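Local coordinates for ATP-dependent 6-phosphofructokinase subunit beta (Saccharomyces cerevisiae, PDB 3O8O), which catalyses the ATP-dependent phosphorylation of fructose 6-phosphate to fructose 1,6-bisphosphate, the first committing step of glycolysis, at residues V583-I595 and G621-A633. Numbering follows the deposited sequence.
Sequences VGAQVSYVPEEGI and GKLILKSTNASKA
Val587 to Tyr589 pair in parallel with Ile624 to Lys626, the two strand axes 10° apart, through hydrogen bonds from Leu625 N to Val587 O, Tyr589 N to Leu625 O and Ser627 N to Tyr589 O, while Gln586 N and Val587 N share Leu623 O through two weak bonds. Ala585 CB packs on Leu625 CG (3.9 Å), on the face that carries Ser588. Helix 574-583 lies over this side.

The other face carries Val587, Ile624, Tyr589 and Lys626. Val587 and Ile624 lie side by side and point the same way, with Val587 CB 3.9 Å from Ile624 CG1. The Tyr589 ring is held between Val587 CG1, near the rim of one face, and Ile595 CG2, over the centre of the other. Ile624 CG2 meets Tyr589 CE1 at 3.8 Å, and Lys626 CG comes to the ring edge. The Tyr589 hydroxyl is hydrogen-bonded to Asp603 of helix 597-614.

Lys626 CG stands anti to the backbone N (chi1 179°). It lies 3.9 Å from Ile595 CD1, the two side chains crossing at about a right angle. Lys626 NZ donates to Thr628 O (3.1 Å) and also to Leu634 O. With an alanine in place of Lys626, the carbonyls of Thr628 and Leu634 would probably lose this donor, and a gap would be likely beside Ile595 CD1. Beyond the strands, Pro591 CD rests on Ser627 CB (3.5 Å).

The two strands belong to a right-handed beta-alpha-beta unit of the C-terminal domain, considered regulatory. Strand 587-589 is the outermost of its four-stranded parallel sheet within this chain. Asn629, hydrogen-bonded to Asn571, lies near the fructose 2,6-bisphosphate site. The chemistry is backbone pairing and apolar packing, with the Lys626 amine linking the strand to the carbonyls of Thr628 and Leu634.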
loop_
_atom_site.group_PDB
_atom_site.type_symbol
_atom_site.label_atom_id
_atom_site.label_comp_id
_atom_site.label_asym_id
_atom_site.label_seq_id
_atom_site.Cartn_x
_atom_site.Cartn_y
_atom_site.Cartn_z
ATOM N N VAL B 583 13.340 -27.139 0.523
ATOM C CA VAL B 583 12.794 -27.168 1.874
ATOM C C VAL B 583 11.479 -27.904 1.884
ATOM O O VAL B 583 10.824 -27.993 2.910
ATOM C CB VAL B 583 12.547 -25.766 2.439
ATOM C CG1 VAL B 583 13.861 -25.046 2.605
ATOM C CG2 VAL B 583 11.611 -24.979 1.515
ATOM N N GLY B 584 11.089 -28.434 0.734
ATOM C CA GLY B 584 9.832 -29.151 0.665
ATOM C C GLY B 584 8.630 -28.242 0.819
ATOM O O GLY B 584 7.654 -28.615 1.441
ATOM N N ALA B 585 8.688 -27.047 0.250
ATOM C CA ALA B 585 7.570 -26.121 0.370
ATOM C C ALA B 585 6.336 -26.788 -0.217
ATOM O O ALA B 585 6.401 -27.466 -1.231
ATOM C CB ALA B 585 7.870 -24.813 -0.370
ATOM N N GLN B 586 5.213 -26.586 0.442
ATOM C CA GLN B 586 3.975 -27.171 0.012
ATOM C C GLN B 586 3.533 -26.466 -1.251
ATOM O O GLN B 586 3.236 -27.095 -2.271
ATOM C CB GLN B 586 2.941 -27.009 1.120
ATOM C CG GLN B 586 1.596 -27.619 0.811
ATOM C CD GLN B 586 1.686 -29.097 0.502
ATOM O OE1 GLN B 586 2.059 -29.503 -0.607
ATOM N NE2 GLN B 586 1.342 -29.917 1.489
ATOM N N VAL B 587 3.506 -25.145 -1.186
ATOM C CA VAL B 587 3.108 -24.346 -2.331
ATOM C C VAL B 587 4.199 -23.340 -2.655
ATOM O O VAL B 587 4.976 -22.964 -1.784
ATOM C CB VAL B 587 1.833 -23.552 -2.032
ATOM C CG1 VAL B 587 1.299 -22.923 -3.320
ATOM C CG2 VAL B 587 0.813 -24.446 -1.389
ATOM N N SER B 588 4.269 -22.935 -3.915
ATOM C CA SER B 588 5.211 -21.924 -4.341
ATOM C C SER B 588 4.587 -21.147 -5.526
ATOM O O SER B 588 4.105 -21.736 -6.506
ATOM C CB SER B 588 6.529 -22.565 -4.728
ATOM O OG SER B 588 6.464 -23.089 -6.035
ATOM N N TYR B 589 4.558 -19.826 -5.420
ATOM C CA TYR B 589 3.994 -19.010 -6.477
ATOM C C TYR B 589 5.124 -18.249 -7.176
ATOM O O TYR B 589 5.977 -17.661 -6.504
ATOM C CB TYR B 589 2.979 -18.026 -5.887
ATOM C CG TYR B 589 1.754 -18.678 -5.303
ATOM C CD1 TYR B 589 1.319 -18.359 -4.022
ATOM C CD2 TYR B 589 1.036 -19.622 -6.020
ATOM C CE1 TYR B 589 0.192 -18.979 -3.473
ATOM C CE2 TYR B 589 -0.082 -20.243 -5.487
ATOM C CZ TYR B 589 -0.501 -19.919 -4.215
ATOM O OH TYR B 589 -1.624 -20.513 -3.678
ATOM N N VAL B 590 5.130 -18.256 -8.513
ATOM C CA VAL B 590 6.172 -17.576 -9.275
ATOM C C VAL B 590 5.666 -16.556 -10.264
ATOM O O VAL B 590 4.537 -16.633 -10.717
ATOM C CB VAL B 590 7.023 -18.571 -10.001
ATOM C CG1 VAL B 590 7.917 -19.289 -8.982
ATOM C CG2 VAL B 590 6.134 -19.559 -10.755
ATOM N N PRO B 591 6.517 -15.593 -10.643
ATOM C CA PRO B 591 6.106 -14.546 -11.584
ATOM C C PRO B 591 5.581 -15.073 -12.890
ATOM O O PRO B 591 4.601 -14.571 -13.424
ATOM C CB PRO B 591 7.380 -13.721 -11.779
ATOM C CG PRO B 591 8.203 -14.017 -10.542
ATOM C CD PRO B 591 7.954 -15.487 -10.328
ATOM N N GLU B 592 6.240 -16.092 -13.409
ATOM C CA GLU B 592 5.837 -16.652 -14.680
ATOM C C GLU B 592 4.438 -17.269 -14.682
ATOM O O GLU B 592 3.809 -17.363 -15.724
ATOM C CB GLU B 592 6.886 -17.665 -15.119
ATOM C CG GLU B 592 8.301 -17.067 -15.107
ATOM C CD GLU B 592 9.113 -17.456 -13.872
ATOM O OE1 GLU B 592 8.495 -17.736 -12.822
ATOM O OE2 GLU B 592 10.371 -17.472 -13.952
ATOM N N GLU B 593 3.941 -17.661 -13.513
ATOM C CA GLU B 593 2.622 -18.269 -13.409
ATOM C C GLU B 593 1.560 -17.376 -12.815
ATOM O O GLU B 593 0.407 -17.415 -13.241
ATOM C CB GLU B 593 2.677 -19.519 -12.568
ATOM C CG GLU B 593 3.217 -20.720 -13.271
ATOM C CD GLU B 593 3.082 -21.947 -12.401
ATOM O OE1 GLU B 593 1.994 -22.121 -11.815
ATOM O OE2 GLU B 593 4.050 -22.733 -12.300
ATOM N N GLY B 594 1.934 -16.592 -11.814
ATOM C CA GLY B 594 0.975 -15.703 -11.177
ATOM C C GLY B 594 0.225 -16.441 -10.089
ATOM O O GLY B 594 0.576 -17.573 -9.729
ATOM N N ILE B 595 -0.798 -15.813 -9.530
ATOM C CA ILE B 595 -1.572 -16.487 -8.503
ATOM C C ILE B 595 -3.026 -16.268 -8.888
ATOM O O ILE B 595 -3.599 -15.217 -8.614
ATOM C CB ILE B 595 -1.342 -15.882 -7.097
ATOM C CG1 ILE B 595 0.137 -15.887 -6.713
ATOM C CG2 ILE B 595 -2.118 -16.675 -6.084
ATOM C CD1 ILE B 595 0.394 -15.238 -5.381
ATOM N N GLY B 621 4.220 -28.127 10.072
ATOM C CA GLY B 621 4.106 -26.735 9.671
ATOM C C GLY B 621 4.215 -26.677 8.156
ATOM O O GLY B 621 4.901 -27.514 7.567
ATOM N N LYS B 622 3.561 -25.717 7.510
ATOM C CA LYS B 622 3.610 -25.647 6.054
ATOM C C LYS B 622 4.120 -24.302 5.549
ATOM O O LYS B 622 3.866 -23.270 6.171
ATOM C CB LYS B 622 2.218 -25.905 5.453
ATOM C CG LYS B 622 1.563 -27.211 5.836
ATOM N N LEU B 623 4.812 -24.322 4.408
ATOM C CA LEU B 623 5.363 -23.116 3.811
ATOM C C LEU B 623 4.824 -22.879 2.415
ATOM O O LEU B 623 4.645 -23.805 1.623
ATOM C CB LEU B 623 6.886 -23.197 3.688
ATOM C CG LEU B 623 7.743 -23.331 4.928
ATOM C CD1 LEU B 623 9.190 -23.336 4.523
ATOM C CD2 LEU B 623 7.470 -22.162 5.860
ATOM N N ILE B 624 4.587 -21.617 2.110
ATOM C CA ILE B 624 4.118 -21.223 0.803
ATOM C C ILE B 624 5.143 -20.179 0.408
ATOM O O ILE B 624 5.193 -19.112 1.021
ATOM C CB ILE B 624 2.726 -20.555 0.874
ATOM C CG1 ILE B 624 1.669 -21.567 1.304
ATOM C CG2 ILE B 624 2.352 -19.995 -0.473
ATOM C CD1 ILE B 624 0.336 -20.937 1.530
ATOM N N LEU B 625 6.000 -20.496 -0.561
ATOM C CA LEU B 625 6.995 -19.528 -1.007
ATOM C C LEU B 625 6.357 -18.743 -2.115
ATOM O O LEU B 625 5.754 -19.293 -3.020
ATOM C CB LEU B 625 8.279 -20.195 -1.507
ATOM C CG LEU B 625 8.999 -21.131 -0.523
ATOM C CD1 LEU B 625 10.453 -21.226 -0.953
ATOM C CD2 LEU B 625 8.903 -20.633 0.932
ATOM N N LYS B 626 6.487 -17.439 -2.044
ATOM C CA LYS B 626 5.884 -16.630 -3.058
ATOM C C LYS B 626 6.823 -15.551 -3.570
ATOM O O LYS B 626 7.185 -14.634 -2.842
ATOM C CB LYS B 626 4.596 -16.019 -2.489
ATOM C CG LYS B 626 3.818 -15.099 -3.417
ATOM C CD LYS B 626 4.115 -13.675 -3.116
ATOM C CE LYS B 626 3.397 -12.738 -4.062
ATOM N NZ LYS B 626 3.632 -11.293 -3.696
ATOM N N SER B 627 7.252 -15.691 -4.816
ATOM C CA SER B 627 8.077 -14.680 -5.428
ATOM C C SER B 627 7.188 -13.435 -5.404
ATOM O O SER B 627 6.001 -13.521 -5.734
ATOM C CB SER B 627 8.375 -15.041 -6.887
ATOM O OG SER B 627 9.435 -15.986 -7.005
ATOM N N THR B 628 7.743 -12.286 -5.025
ATOM C CA THR B 628 6.971 -11.050 -4.990
ATOM C C THR B 628 6.247 -10.751 -6.309
ATOM O O THR B 628 5.061 -10.406 -6.305
ATOM C CB THR B 628 7.857 -9.858 -4.680
ATOM O OG1 THR B 628 8.607 -10.132 -3.491
ATOM C CG2 THR B 628 7.033 -8.619 -4.488
ATOM N N ASN B 629 6.948 -10.888 -7.432
ATOM C CA ASN B 629 6.329 -10.592 -8.717
ATOM C C ASN B 629 5.340 -11.638 -9.131
ATOM O O ASN B 629 4.774 -11.575 -10.227
ATOM C CB ASN B 629 7.386 -10.384 -9.793
ATOM C CG ASN B 629 8.092 -9.052 -9.644
ATOM O OD1 ASN B 629 7.958 -8.378 -8.608
ATOM N ND2 ASN B 629 8.855 -8.660 -10.663
ATOM N N ALA B 630 5.123 -12.612 -8.254
ATOM C CA ALA B 630 4.120 -13.622 -8.558
ATOM C C ALA B 630 2.725 -12.960 -8.533
ATOM O O ALA B 630 1.778 -13.497 -9.076
ATOM C CB ALA B 630 4.196 -14.737 -7.571
ATOM N N SER B 631 2.612 -11.799 -7.888
ATOM C CA SER B 631 1.364 -11.044 -7.847
ATOM C C SER B 631 1.518 -9.623 -7.336
ATOM O O SER B 631 2.021 -9.419 -6.219
ATOM C CB SER B 631 0.323 -11.723 -6.978
ATOM O OG SER B 631 -0.790 -10.841 -6.834
ATOM N N LYS B 632 1.070 -8.645 -8.125
ATOM C CA LYS B 632 1.180 -7.254 -7.687
ATOM C C LYS B 632 0.016 -6.923 -6.816
ATOM O O LYS B 632 0.065 -5.963 -6.077
ATOM C CB LYS B 632 1.200 -6.257 -8.850
ATOM C CG LYS B 632 2.547 -6.118 -9.594
ATOM N N ALA B 633 -1.038 -7.719 -6.896
ATOM C CA ALA B 633 -2.223 -7.459 -6.093
ATOM C C ALA B 633 -2.128 -8.077 -4.727
ATOM O O ALA B 633 -2.482 -7.457 -3.745
ATOM C CB ALA B 633 -3.421 -7.981 -6.789
#